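Local coordinates for protein cytochrome P450 reductase (Amycolatopsis methanolica 239, PDB 5OGX) that passes electrons from NADH through FAD and a [2Fe-2S] cluster to the cytochrome P450 partner that O-demethylates guaiacol and other lignin-derived aromatics, at residues A[309-312]-A[313-316]; A[320-324]-A[325-329]; A[24-28]-A[29-33]; A[14-17]-A[18-22]. One frame throughout, in Å; residues are numbered along the deposited sequence. Where two conformers were deposited one is given.

Contact 1: residues A[309-312]-A[313-316]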
loop_
_atom_site.group_PDB
_atom_site.type_symbol
_atom_site.label_atom_id
_atom_site.label_comp_id
_atom_site.label_asym_id
_atom_site.label_seq_id
_atom_site.Cartn_x
_atom_site.Cartn_y
_atom_site.Cartn_z
ATOM N N MET A 309 0.821 -14.450 -1.362
ATOM C CA MET A 309 -0.628 -14.414 -1.532
ATOM C C MET A 309 -1.024 -13.493 -2.674
ATOM O O MET A 309 -1.902 -13.825 -3.485
ATOM C CB MET A 309 -1.281 -13.963 -0.229
ATOM C CG MET A 309 -2.791 -13.952 -0.256
ATOM S SD MET A 309 -3.452 -12.309 0.159
ATOM C CE MET A 309 -3.179 -11.400 -1.321
ATOM N N VAL A 310 -0.392 -12.322 -2.753
ATOM C CA VAL A 310 -0.697 -11.402 -3.841
ATOM C C VAL A 310 -0.302 -12.018 -5.178
ATOM O O VAL A 310 -1.081 -12.017 -6.139
ATOM C CB VAL A 310 -0.003 -10.050 -3.611
ATOM C CG1 VAL A 310 -0.205 -9.150 -4.824
ATOM C CG2 VAL A 310 -0.561 -9.357 -2.370
ATOM N N GLU A 311 0.912 -12.573 -5.261
ATOM C CA GLU A 311 1.357 -13.092 -6.548
ATOM C C GLU A 311 0.516 -14.279 -6.993
ATOM O O GLU A 311 0.167 -14.388 -8.170
ATOM C CB GLU A 311 2.845 -13.458 -6.495
ATOM C CG GLU A 311 3.733 -12.221 -6.639
ATOM C CD GLU A 311 3.437 -11.365 -7.896
ATOM O OE1 GLU A 311 4.185 -11.493 -8.888
ATOM O OE2 GLU A 311 2.495 -10.534 -7.895
ATOM N N ALA A 312 0.159 -15.160 -6.064
ATOM C CA ALA A 312 -0.714 -16.270 -6.434
ATOM C C ALA A 312 -2.087 -15.763 -6.852
ATOM O O ALA A 312 -2.680 -16.273 -7.815
ATOM C CB ALA A 312 -0.831 -17.259 -5.274
ATOM N N GLY A 313 -2.589 -14.743 -6.148
ATOM C CA GLY A 313 -3.887 -14.185 -6.485
ATOM C C GLY A 313 -3.913 -13.541 -7.857
ATOM O O GLY A 313 -4.875 -13.706 -8.605
ATOM N N VAL A 314 -2.850 -12.800 -8.208
ATOM C CA VAL A 314 -2.776 -12.198 -9.540
ATOM C C VAL A 314 -2.880 -13.275 -10.613
ATOM O O VAL A 314 -3.610 -13.136 -11.604
ATOM C CB VAL A 314 -1.477 -11.382 -9.695
ATOM C CG1 VAL A 314 -1.219 -11.081 -11.165
ATOM C CG2 VAL A 314 -1.558 -10.097 -8.891
ATOM N N LYS A 315 -2.132 -14.365 -10.446
ATOM C CA LYS A 315 -2.152 -15.397 -11.473
ATOM C C LYS A 315 -3.524 -16.056 -11.562
ATOM O O LYS A 315 -3.988 -16.380 -12.660
ATOM C CB LYS A 315 -1.053 -16.427 -11.204
ATOM C CG LYS A 315 0.322 -15.851 -11.525
ATOM C CD LYS A 315 1.466 -16.697 -11.006
ATOM C CE LYS A 315 2.745 -15.867 -10.971
ATOM N NZ LYS A 315 3.955 -16.664 -10.618
ATOM N N ALA A 316 -4.188 -16.249 -10.423
ATOM C CA ALA A 316 -5.523 -16.837 -10.445
ATOM C C ALA A 316 -6.518 -15.920 -11.146
ATOM O O ALA A 316 -7.339 -16.392 -11.946
ATOM C CB ALA A 316 -5.993 -17.143 -9.025
#
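Four successive i to i+4 bonds tie Met309, Val310, Glu311 and Ala312 to Gly313, Val314, Lys315 and Ala316 in an unbroken run of alpha helix, about two turns long. The shortest runs from Val314 N to Val310 O at 2.8 Å, with the N-H meeting the oxygen at 162°; the longest, Lys315 N to Glu311 O, spans 3.2 Å. Val314 adds a side-chain contact to the same carbonyl: its CG2 branch, set beside its own backbone N and anti to the carbonyl carbon, comes within 3.4 Å of Val310 O. The two valines, one turn apart, meet more loosely through Val310 CG1 and Val314 CG2 at 4.4 Å.

Glu311 shows how the end of a helical side chain can be steered away from an i+4 partner. Its chain folds back at chi2 (-54°), laying it alongside Val314 and pointing the same way, with OE2 4.2 Å from Val314 CG2. Lys315 instead extends beyond CG, its methylenes passing over Glu311 O, and its NZ stays 5.5 Å from Glu311 OE1. The carboxylate's salt bridge is made with Lys331. That bridge spans from helix 307-319 to strand 327-331 in the last beta-alpha-beta unit of the NAD-binding domain, where Val310 and Val314 rest on Leu303 of strand 300-305 and on Arg329 of strand 327-331.

Contact 2: residues A[320-324]-A[325-329]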
loop_
_atom_site.group_PDB
_atom_site.type_symbol
_atom_site.label_atom_id
_atom_site.label_comp_id
_atom_site.label_asym_id
_atom_site.label_seq_id
_atom_site.Cartn_x
_atom_site.Cartn_y
_atom_site.Cartn_z
ATOM N N ARG A 320 -8.636 -16.728 -14.923
ATOM C CA ARG A 320 -10.066 -16.552 -15.128
ATOM C C ARG A 320 -10.368 -15.345 -16.007
ATOM O O ARG A 320 -11.504 -14.853 -16.006
ATOM C CB ARG A 320 -10.780 -16.446 -13.779
ATOM C CG ARG A 320 -10.740 -17.742 -12.959
ATOM C CD ARG A 320 -10.905 -18.955 -13.866
ATOM N NE ARG A 320 -11.099 -20.208 -13.137
ATOM C CZ ARG A 320 -12.286 -20.703 -12.804
ATOM N NH1 ARG A 320 -13.393 -20.050 -13.122
ATOM N NH2 ARG A 320 -12.366 -21.856 -12.149
ATOM N N ARG A 321 -9.362 -14.861 -16.737
ATOM C CA ARG A 321 -9.478 -13.935 -17.851
ATOM C C ARG A 321 -9.752 -12.508 -17.400
ATOM O O ARG A 321 -10.221 -11.686 -18.194
ATOM C CB ARG A 321 -10.526 -14.419 -18.862
ATOM C CG ARG A 321 -10.053 -15.703 -19.570
ATOM C CD ARG A 321 -11.172 -16.421 -20.315
ATOM N NE ARG A 321 -11.478 -15.752 -21.573
ATOM C CZ ARG A 321 -12.627 -15.132 -21.812
ATOM N NH1 ARG A 321 -13.564 -15.107 -20.874
ATOM N NH2 ARG A 321 -12.839 -14.540 -22.982
ATOM N N MET A 322 -9.401 -12.172 -16.159
ATOM C CA MET A 322 -9.373 -10.768 -15.765
ATOM C C MET A 322 -8.197 -10.088 -16.463
ATOM O O MET A 322 -7.117 -10.675 -16.597
ATOM C CB MET A 322 -9.269 -10.655 -14.237
ATOM C CG MET A 322 -9.467 -9.261 -13.699
ATOM S SD MET A 322 -9.203 -9.069 -11.946
ATOM C CE MET A 322 -10.463 -10.201 -11.304
ATOM N N SER A 323 -8.413 -8.861 -16.924
ATOM C CA SER A 323 -7.413 -8.181 -17.759
ATOM C C SER A 323 -6.214 -7.726 -16.930
ATOM O O SER A 323 -6.393 -7.046 -15.914
ATOM C CB SER A 323 -8.051 -6.985 -18.454
ATOM O OG SER A 323 -9.042 -7.412 -19.371
ATOM N N PRO A 324 -4.979 -8.049 -17.345
ATOM C CA PRO A 324 -3.793 -7.519 -16.646
ATOM C C PRO A 324 -3.856 -6.028 -16.363
ATOM O O PRO A 324 -3.361 -5.562 -15.325
ATOM C CB PRO A 324 -2.644 -7.835 -17.629
ATOM C CG PRO A 324 -3.091 -9.007 -18.370
ATOM C CD PRO A 324 -4.623 -8.924 -18.467
ATOM N N ARG A 325 -4.467 -5.260 -17.267
ATOM C CA ARG A 325 -4.530 -3.817 -17.097
ATOM C C ARG A 325 -5.329 -3.414 -15.866
ATOM O O ARG A 325 -5.166 -2.302 -15.352
ATOM C CB ARG A 325 -5.158 -3.203 -18.351
ATOM C CG ARG A 325 -5.151 -1.701 -18.392
ATOM C CD ARG A 325 -5.617 -1.220 -19.753
ATOM N NE ARG A 325 -5.060 0.083 -20.066
ATOM C CZ ARG A 325 -3.986 0.262 -20.828
ATOM N NH1 ARG A 325 -3.373 -0.785 -21.362
ATOM N NH2 ARG A 325 -3.555 1.487 -21.071
ATOM N N ARG A 326 -6.188 -4.299 -15.379
ATOM C CA ARG A 326 -7.124 -3.956 -14.318
ATOM C C ARG A 326 -6.825 -4.704 -13.029
ATOM O O ARG A 326 -7.695 -4.793 -12.149
ATOM C CB ARG A 326 -8.550 -4.235 -14.784
ATOM C CG ARG A 326 -8.887 -3.428 -16.033
ATOM C CD ARG A 326 -10.329 -3.622 -16.464
ATOM N NE ARG A 326 -11.273 -3.014 -15.531
ATOM C CZ ARG A 326 -11.894 -1.852 -15.727
ATOM N NH1 ARG A 326 -11.671 -1.148 -16.835
ATOM N NH2 ARG A 326 -12.740 -1.390 -14.808
ATOM N N ILE A 327 -5.603 -5.207 -12.883
ATOM C CA ILE A 327 -5.188 -5.910 -11.681
ATOM C C ILE A 327 -4.207 -5.028 -10.931
ATOM O O ILE A 327 -3.185 -4.601 -11.489
ATOM C CB ILE A 327 -4.577 -7.276 -12.011
ATOM C CG1 ILE A 327 -5.600 -8.152 -12.741
ATOM C CG2 ILE A 327 -4.016 -7.927 -10.757
ATOM C CD1 ILE A 327 -5.052 -9.490 -13.233
ATOM N N HIS A 328 -4.505 -4.774 -9.669
ATOM C CA HIS A 328 -3.733 -3.863 -8.832
ATOM C C HIS A 328 -3.219 -4.618 -7.613
ATOM O O HIS A 328 -3.936 -5.443 -7.046
ATOM C CB HIS A 328 -4.612 -2.672 -8.394
ATOM C CG HIS A 328 -5.358 -2.027 -9.523
ATOM N ND1 HIS A 328 -4.926 -0.868 -10.136
ATOM C CD2 HIS A 328 -6.503 -2.382 -10.156
ATOM C CE1 HIS A 328 -5.779 -0.534 -11.093
ATOM N NE2 HIS A 328 -6.739 -1.440 -11.128
ATOM N N ARG A 329 -1.979 -4.338 -7.192
ATOM C CA ARG A 329 -1.335 -5.145 -6.150
ATOM C C ARG A 329 -0.629 -4.261 -5.142
ATOM O O ARG A 329 -0.014 -3.258 -5.522
ATOM C CB ARG A 329 -0.267 -6.116 -6.718
ATOM C CG ARG A 329 -0.502 -6.645 -8.116
ATOM C CD ARG A 329 0.775 -6.661 -8.960
ATOM N NE ARG A 329 0.534 -7.339 -10.234
ATOM C CZ ARG A 329 -0.156 -6.804 -11.237
ATOM N NH1 ARG A 329 -0.640 -5.574 -11.134
ATOM N NH2 ARG A 329 -0.347 -7.493 -12.351
#
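Met322 and Ile327 reach across the turn between them and meet at a slant, the thioether sulfur of one against the CG1 methylene of the other: Met322 SD lies 3.8 Å from Ile327 CG1. In Met322, CG anti to the backbone N (chi1 -170°) and an extended chi2 bring CG and SD to the isoleucine; the bend at chi3 only turns the end methyl. Ile327 CG1 also lies 3.5 Å from Ser323 O, the carbonyl oxygen approaching it roughly at right angles to the sulfur.

The link between these residues is the connection from helix 307-319 to edge strand 327-331 of the parallel sheet. A Schellman motif closes the helix, with Arg321 at positive phi as its C-prime residue and Met322 N bonded back to Phe317 O. The chain then turns at Pro324: Arg326 N donates to Ser323 O at 2.8 Å, from 46° out of the carbonyl plane, and a weaker bond joins Ile327 N to Pro324 O at 3.3 Å.

The arginine side chains diverge. Arg326, in the turn itself, leads away to a salt bridge with Asp206. Arg329, beyond it on the strand, curls back: Ile327 CG2 sits 3.9 Å above one face of the Arg329 guanidinium, offset toward its rim, while Arg329 NH1 makes a weak bond to Ile327 O at 2.7 Å.

Contact 3: residues A[24-28]-A[29-33]. With NA (sodium ion), chain D.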
loop_
_atom_site.group_PDB
_atom_site.type_symbol
_atom_site.label_atom_id
_atom_site.label_comp_id
_atom_site.label_asym_id
_atom_site.label_seq_id
_atom_site.Cartn_x
_atom_site.Cartn_y
_atom_site.Cartn_z
ATOM N N GLU A 24 12.756 9.906 -2.973
ATOM C CA GLU A 24 12.297 10.819 -1.935
ATOM C C GLU A 24 12.425 12.269 -2.370
ATOM O O GLU A 24 11.559 13.090 -2.050
ATOM C CB GLU A 24 13.051 10.560 -0.634
ATOM C CG GLU A 24 12.625 9.223 -0.066
ATOM C CD GLU A 24 12.866 9.087 1.407
ATOM O OE1 GLU A 24 13.680 9.866 1.954
ATOM O OE2 GLU A 24 12.252 8.174 2.001
ATOM N N ALA A 25 13.465 12.592 -3.136
ATOM C CA ALA A 25 13.588 13.946 -3.661
ATOM C C ALA A 25 12.415 14.287 -4.579
ATOM O O ALA A 25 11.832 15.374 -4.476
ATOM C CB ALA A 25 14.921 14.108 -4.398
ATOM N N PHE A 26 12.049 13.367 -5.486
ATOM C CA PHE A 26 10.938 13.638 -6.395
ATOM C C PHE A 26 9.623 13.751 -5.628
ATOM O O PHE A 26 8.896 14.736 -5.777
ATOM C CB PHE A 26 10.835 12.556 -7.483
ATOM C CG PHE A 26 11.907 12.670 -8.555
ATOM C CD1 PHE A 26 12.068 13.847 -9.273
ATOM C CD2 PHE A 26 12.748 11.605 -8.831
ATOM C CE1 PHE A 26 13.068 13.975 -10.244
ATOM C CE2 PHE A 26 13.745 11.720 -9.809
ATOM C CZ PHE A 26 13.900 12.903 -10.516
ATOM N N LEU A 27 9.298 12.765 -4.783
ATOM C CA LEU A 27 7.993 12.831 -4.125
ATOM C C LEU A 27 7.901 14.013 -3.164
ATOM O O LEU A 27 6.828 14.609 -3.012
ATOM C CB LEU A 27 7.678 11.530 -3.383
ATOM C CG LEU A 27 7.587 10.245 -4.206
ATOM C CD1 LEU A 27 7.296 9.055 -3.275
ATOM C CD2 LEU A 27 6.535 10.344 -5.305
ATOM N N ARG A 28 8.994 14.351 -2.485
ATOM C CA ARG A 28 8.952 15.527 -1.619
ATOM C C ARG A 28 8.716 16.801 -2.422
ATOM O O ARG A 28 8.150 17.771 -1.900
ATOM C CB ARG A 28 10.244 15.629 -0.810
ATOM C CG ARG A 28 10.323 14.606 0.325
ATOM C CD ARG A 28 11.506 14.887 1.217
ATOM N NE ARG A 28 11.591 13.955 2.334
ATOM C CZ ARG A 28 11.021 14.158 3.518
ATOM N NH1 ARG A 28 10.315 15.257 3.736
ATOM N NH2 ARG A 28 11.164 13.262 4.488
ATOM N N GLY A 29 9.115 16.814 -3.690
ATOM C CA GLY A 29 8.802 17.905 -4.587
ATOM C C GLY A 29 7.463 17.811 -5.284
ATOM O O GLY A 29 7.183 18.628 -6.168
ATOM N N GLY A 30 6.626 16.837 -4.920
ATOM C CA GLY A 30 5.352 16.651 -5.588
ATOM C C GLY A 30 5.457 16.124 -7.001
ATOM O O GLY A 30 4.525 16.308 -7.787
ATOM N N VAL A 31 6.583 15.495 -7.349
ATOM C CA VAL A 31 6.845 14.983 -8.693
ATOM C C VAL A 31 6.708 13.471 -8.615
ATOM O O VAL A 31 7.484 12.815 -7.911
ATOM C CB VAL A 31 8.245 15.371 -9.191
ATOM C CG1 VAL A 31 8.541 14.675 -10.520
ATOM C CG2 VAL A 31 8.382 16.887 -9.296
ATOM N N TRP A 32 5.727 12.919 -9.323
ATOM C CA TRP A 32 5.404 11.507 -9.157
ATOM C C TRP A 32 6.325 10.609 -9.969
ATOM O O TRP A 32 6.700 10.920 -11.104
ATOM C CB TRP A 32 3.964 11.219 -9.571
ATOM C CG TRP A 32 3.640 9.758 -9.389
ATOM C CD1 TRP A 32 3.397 9.107 -8.208
ATOM C CD2 TRP A 32 3.564 8.775 -10.418
ATOM N NE1 TRP A 32 3.156 7.763 -8.446
ATOM C CE2 TRP A 32 3.245 7.542 -9.802
ATOM C CE3 TRP A 32 3.719 8.821 -11.818
ATOM C CZ2 TRP A 32 3.102 6.356 -10.528
ATOM C CZ3 TRP A 32 3.560 7.648 -12.540
ATOM C CH2 TRP A 32 3.248 6.430 -11.895
ATOM N N MET A 33 6.658 9.471 -9.386
ATOM C CA MET A 33 7.119 8.335 -10.164
ATOM C C MET A 33 6.708 7.078 -9.419
ATOM O O MET A 33 6.438 7.132 -8.214
ATOM C CB MET A 33 8.633 8.376 -10.375
ATOM C CG MET A 33 9.388 8.449 -9.068
ATOM S SD MET A 33 11.144 8.116 -9.346
ATOM C CE MET A 33 11.464 9.085 -10.837
HETATM NA NA NA D . 10.347 5.463 -9.831
#
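Chi1 of 56° sets CG of Met33 between its backbone N and carbonyl carbon, and a further bend at chi3 turns the methyl toward Phe26, whose own CG stands anti to its carbonyl carbon (chi1 -75°). Met33 CE consequently lies 3.5 Å from Phe26 CD2, and the sulfur sits obliquely to the ring in a Met-aromatic contact, 5.0 Å from the centroid. At the other ortho carbon, Phe26 CD1 meets Val31 CG1 at 3.8 Å, so residues on both flanks of Trp32 engage one phenyl ring. The same sulfur binds a sodium ion, SD to the ion 2.8 Å, and Pro34 O is the ion's other protein ligand.

The backbone brings these groups round. Val31 N donates to Phe26 O at 2.9 Å and Gly30 N to Leu27 O at the same length, both from above the carbonyl plane. Leu27 CD2 reaches Val31 O at 3.7 Å. Phe26 also packs on Val7 and Val9 of strand 5-9. With Gly30 at positive phi as the C-prime residue, this is a Schellman motif, here ending helix 22-28 of the plant-type [2Fe-2S] ferredoxin (beta-grasp) domain and sending the chain on toward the cluster-binding loop.

Contact 4: residues A[14-17]-A[18-22]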
loop_
_atom_site.group_PDB
_atom_site.type_symbol
_atom_site.label_atom_id
_atom_site.label_comp_id
_atom_site.label_asym_id
_atom_site.label_seq_id
_atom_site.Cartn_x
_atom_site.Cartn_y
_atom_site.Cartn_z
ATOM N N VAL A 14 14.059 18.507 -9.639
ATOM C CA VAL A 14 14.128 18.797 -8.210
ATOM C C VAL A 14 15.597 18.771 -7.805
ATOM O O VAL A 14 16.469 18.338 -8.562
ATOM C CB VAL A 14 13.296 17.815 -7.357
ATOM C CG1 VAL A 14 11.854 17.748 -7.867
ATOM C CG2 VAL A 14 13.927 16.447 -7.352
ATOM N N ASP A 15 15.881 19.284 -6.613
ATOM C CA ASP A 15 17.241 19.256 -6.102
ATOM C C ASP A 15 17.323 18.212 -4.997
ATOM O O ASP A 15 16.502 18.205 -4.074
ATOM C CB ASP A 15 17.685 20.635 -5.620
ATOM C CG ASP A 15 17.824 21.611 -6.768
ATOM O OD1 ASP A 15 18.770 21.447 -7.569
ATOM O OD2 ASP A 15 16.968 22.513 -6.892
ATOM N N CYS A 16 18.284 17.310 -5.132
ATOM C CA CYS A 16 18.422 16.147 -4.273
ATOM C C CYS A 16 19.682 16.307 -3.436
ATOM O O CYS A 16 20.764 16.549 -3.978
ATOM C CB CYS A 16 18.492 14.874 -5.119
ATOM S SG CYS A 16 18.468 13.337 -4.172
ATOM N N GLU A 17 19.542 16.194 -2.118
ATOM C CA GLU A 17 20.719 16.214 -1.270
ATOM C C GLU A 17 21.549 14.956 -1.519
ATOM O O GLU A 17 21.015 13.918 -1.912
ATOM C CB GLU A 17 20.317 16.310 0.197
ATOM C CG GLU A 17 19.352 17.448 0.479
ATOM C CD GLU A 17 19.348 17.861 1.938
ATOM O OE1 GLU A 17 20.354 17.601 2.633
ATOM O OE2 GLU A 17 18.343 18.448 2.389
ATOM N N PRO A 18 22.866 15.031 -1.326
ATOM C CA PRO A 18 23.717 13.872 -1.653
ATOM C C PRO A 18 23.399 12.619 -0.855
ATOM O O PRO A 18 23.681 11.510 -1.332
ATOM C CB PRO A 18 25.130 14.393 -1.352
ATOM C CG PRO A 18 25.021 15.872 -1.555
ATOM C CD PRO A 18 23.662 16.240 -1.042
ATOM N N GLY A 19 22.834 12.749 0.343
ATOM C CA GLY A 19 22.436 11.576 1.097
ATOM C C GLY A 19 21.004 11.139 0.878
ATOM O O GLY A 19 20.542 10.179 1.503
ATOM N N GLN A 20 20.291 11.815 -0.014
ATOM C CA GLN A 20 18.868 11.613 -0.242
ATOM C C GLN A 20 18.648 10.783 -1.503
ATOM O O GLN A 20 19.395 10.911 -2.478
ATOM C CB GLN A 20 18.181 12.972 -0.365
ATOM C CG GLN A 20 16.697 12.958 -0.595
ATOM C CD GLN A 20 16.122 14.357 -0.558
ATOM O OE1 GLN A 20 16.735 15.314 -1.043
ATOM N NE2 GLN A 20 14.958 14.493 0.044
ATOM N N THR A 21 17.626 9.927 -1.479
ATOM C CA THR A 21 17.356 9.091 -2.641
ATOM C C THR A 21 16.570 9.851 -3.705
ATOM O O THR A 21 15.856 10.820 -3.422
ATOM C CB THR A 21 16.578 7.841 -2.240
ATOM O OG1 THR A 21 15.282 8.219 -1.774
ATOM C CG2 THR A 21 17.316 7.076 -1.155
ATOM N N LEU A 22 16.708 9.391 -4.955
ATOM C CA LEU A 22 15.958 9.994 -6.052
ATOM C C LEU A 22 14.460 9.983 -5.766
ATOM O O LEU A 22 13.772 10.997 -5.935
ATOM C CB LEU A 22 16.249 9.251 -7.357
ATOM C CG LEU A 22 17.680 9.303 -7.881
ATOM C CD1 LEU A 22 17.789 8.629 -9.253
ATOM C CD2 LEU A 22 18.139 10.738 -7.932
#
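Gln20 reaches back to Glu17 with an extended side chain across a type I beta turn, Glu17 to Gln20, which leads from strand 12-16 to helix 22-28 in the 2Fe-2S domain. Two hydrogen bonds pair these residues in opposite senses. The backbone one closes the turn: Gln20 N donates to Glu17 O at 2.9 Å, from 59° out of the carbonyl plane. The other comes from the side chain, where Glu17 N donates to Gln20 OE1 at 3.1 Å with an N-H angle of 164°, in the carbonyl plane and on a lone pair. This is possible because Gln20 has CG anti to the backbone N (chi1 -180°) and is straight through chi2, an arrangement in which the amide carries its oxygen back to the start of the turn. With that bond the two side chains cross at a slant, Glu17 CG 3.7 Å from Gln20 OE1 and the carboxylate and amide planes nearly perpendicular. The turn is thus gripped by main chain and amide alike.

Two further polar links flank it. Thr21 occupies the N-cap position, its OG1 accepting from Glu24 N at the start of the helix, and Asp15 forms a salt bridge with Arg13.

Sulfur contacts form the remaining group. Cys16 is buried against the start of the loop, where its side chain also touches Ala25 and Pro81. Its SG meets Gln20 CB at 3.8 Å and approaches Gln20 O to 3.1 Å.

In the fold
The four local contacts fall into two pairs, each built from consecutive elements of one domain. Contacts 1 and 2 have centres 10 Å apart and touch in the NAD-binding domain, where Val310 CG1 meets Arg329 CB at 3.6 Å and Val314 CG2 meets Ile327 CG2 at 3.8 Å. Contacts 3 and 4, also 10 Å apart between centres, join in the 2Fe-2S domain through Ala25 CB and Cys16 SG at 3.6 Å. Between the pairs, contacts 1 and 3 are 30 Å apart by centres. The cofactors lie nearer: the side chain of Leu27 is about 8 Å from the cluster, and that of Val310 about 10 Å from FAD.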